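Local structure of silicatein alpha (Tethya aurantium, 6ZQ3) at residues Arg146-Ser150 with Gly151-Ser155. The protein is a papain-family protein of marine sponge spicules that probably promotes the deposition of silica there. Sequence-based numbering, arbitrary orientation.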
loop_
_atom_site.group_PDB
_atom_site.type_symbol
_atom_site.label_atom_id
_atom_site.label_comp_id
_atom_site.label_asym_id
_atom_site.label_seq_id
_atom_site.Cartn_x
_atom_site.Cartn_y
_atom_site.Cartn_z
ATOM N N ARG A 146 -8.220 14.792 -2.177
ATOM C CA ARG A 146 -8.701 14.838 -0.814
ATOM C C ARG A 146 -10.186 14.569 -0.763
ATOM O O ARG A 146 -10.647 13.858 0.102
ATOM C CB ARG A 146 -8.360 16.207 -0.235
ATOM C CG ARG A 146 -8.565 16.378 1.261
ATOM C CD ARG A 146 -9.763 17.264 1.530
ATOM N NE ARG A 146 -9.642 18.155 2.688
ATOM C CZ ARG A 146 -9.616 17.760 3.956
ATOM N NH1 ARG A 146 -9.628 16.470 4.267
ATOM N NH2 ARG A 146 -9.544 18.666 4.919
ATOM N N PHE A 147 -10.924 15.100 -1.737
ATOM C CA PHE A 147 -12.372 14.876 -1.859
ATOM C C PHE A 147 -12.818 14.088 -3.089
ATOM O O PHE A 147 -13.919 14.273 -3.561
ATOM C CB PHE A 147 -13.087 16.223 -1.858
ATOM C CG PHE A 147 -12.974 16.950 -0.556
ATOM C CD1 PHE A 147 -13.465 16.368 0.607
ATOM C CD2 PHE A 147 -12.381 18.214 -0.492
ATOM C CE1 PHE A 147 -13.363 17.024 1.822
ATOM C CE2 PHE A 147 -12.292 18.885 0.701
ATOM C CZ PHE A 147 -12.776 18.293 1.862
ATOM N N TYR A 148 -11.990 13.187 -3.587
ATOM C CA TYR A 148 -12.395 12.327 -4.697
ATOM C C TYR A 148 -13.585 11.480 -4.312
ATOM O O TYR A 148 -13.608 10.941 -3.211
ATOM C CB TYR A 148 -11.240 11.425 -5.090
ATOM C CG TYR A 148 -11.611 10.264 -5.976
ATOM C CD1 TYR A 148 -12.039 9.064 -5.428
ATOM C CD2 TYR A 148 -11.487 10.346 -7.352
ATOM C CE1 TYR A 148 -12.356 7.972 -6.225
ATOM C CE2 TYR A 148 -11.802 9.263 -8.160
ATOM C CZ TYR A 148 -12.234 8.077 -7.587
ATOM O OH TYR A 148 -12.555 6.992 -8.374
ATOM N N TYR A 149 -14.534 11.321 -5.231
ATOM C CA TYR A 149 -15.733 10.529 -4.963
ATOM C C TYR A 149 -16.020 9.426 -5.991
ATOM O O TYR A 149 -16.493 8.351 -5.626
ATOM C CB TYR A 149 -16.953 11.446 -4.832
ATOM C CG TYR A 149 -18.190 10.748 -4.312
ATOM N N SER A 150 -15.739 9.686 -7.266
ATOM C CA SER A 150 -16.010 8.696 -8.308
ATOM C C SER A 150 -15.387 9.123 -9.644
ATOM O O SER A 150 -15.053 10.291 -9.831
ATOM C CB SER A 150 -17.522 8.527 -8.511
ATOM O OG SER A 150 -18.087 9.644 -9.202
ATOM N N GLY A 151 -15.264 8.181 -10.575
ATOM C CA GLY A 151 -14.624 8.435 -11.872
ATOM C C GLY A 151 -13.113 8.262 -11.882
ATOM O O GLY A 151 -12.510 7.836 -10.875
ATOM N N VAL A 152 -12.497 8.579 -13.027
ATOM C CA VAL A 152 -11.037 8.505 -13.193
ATOM C C VAL A 152 -10.407 9.848 -12.834
ATOM O O VAL A 152 -10.697 10.864 -13.443
ATOM C CB VAL A 152 -10.623 8.094 -14.637
ATOM C CG1 VAL A 152 -9.131 8.301 -14.878
ATOM C CG2 VAL A 152 -10.984 6.636 -14.916
ATOM N N TYR A 153 -9.540 9.826 -11.836
ATOM C CA TYR A 153 -8.801 10.996 -11.409
ATOM C C TYR A 153 -7.765 11.289 -12.472
ATOM O O TYR A 153 -6.977 10.414 -12.863
ATOM C CB TYR A 153 -8.139 10.700 -10.078
ATOM C CG TYR A 153 -7.460 11.858 -9.410
ATOM C CD1 TYR A 153 -8.193 12.783 -8.698
ATOM C CD2 TYR A 153 -6.062 11.999 -9.438
ATOM C CE1 TYR A 153 -7.579 13.843 -8.056
ATOM C CE2 TYR A 153 -5.439 13.057 -8.792
ATOM C CZ TYR A 153 -6.209 13.966 -8.097
ATOM O OH TYR A 153 -5.618 15.022 -7.448
ATOM N N ASP A 154 -7.777 12.522 -12.951
ATOM C CA ASP A 154 -6.970 12.914 -14.094
ATOM C C ASP A 154 -6.662 14.378 -13.886
ATOM O O ASP A 154 -7.368 15.247 -14.383
ATOM C CB ASP A 154 -7.772 12.677 -15.371
ATOM C CG ASP A 154 -6.915 12.631 -16.622
ATOM O OD1 ASP A 154 -5.736 13.060 -16.625
ATOM O OD2 ASP A 154 -7.457 12.148 -17.625
ATOM N N SER A 155 -5.630 14.629 -13.091
ATOM C CA SER A 155 -5.346 15.939 -12.543
ATOM C C SER A 155 -4.290 16.646 -13.390
ATOM O O SER A 155 -3.292 16.057 -13.802
ATOM C CB SER A 155 -4.867 15.798 -11.088
ATOM O OG SER A 155 -4.511 17.042 -10.488
#
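Y148 reaches along the inside of a loop and bonds to the backbone three residues on, a compact example of a side chain bracing its own loop. Its hydroxyl OH donates to the carbonyl O of G151 over 2.6 Å, lying in the carbonyl plane with a C=O...donor angle of 150°. The carbonyl O of G151 sits at the edge of the ring, 3.1 Å from CE2 of Y148, while the backbone N of S150 lies 3.8 Å above the centre of one face. This reach depends on CG being anti to the backbone N (chi1 165°), which lays the ring along the inner side of the loop. The Y153 ring approaches obliquely from the strand beyond, CD1 meeting CD2 of Y148 at 4.3 Å. G151 adopts a positive phi of 86°, at which a CB would jam against the carbonyl O of S150, which by itself calls for glycine. A phenylalanine in place of Y148 has no hydroxyl to give, and would probably leave the G151 carbonyl without this partner and the loop freer to shift. W191 and V197 also pack on Y148. The contact lies in the loop joining helix 143-146 to the short strand 152-153, which runs parallel to strand 196-200 in the beta-rich domain of the papain fold.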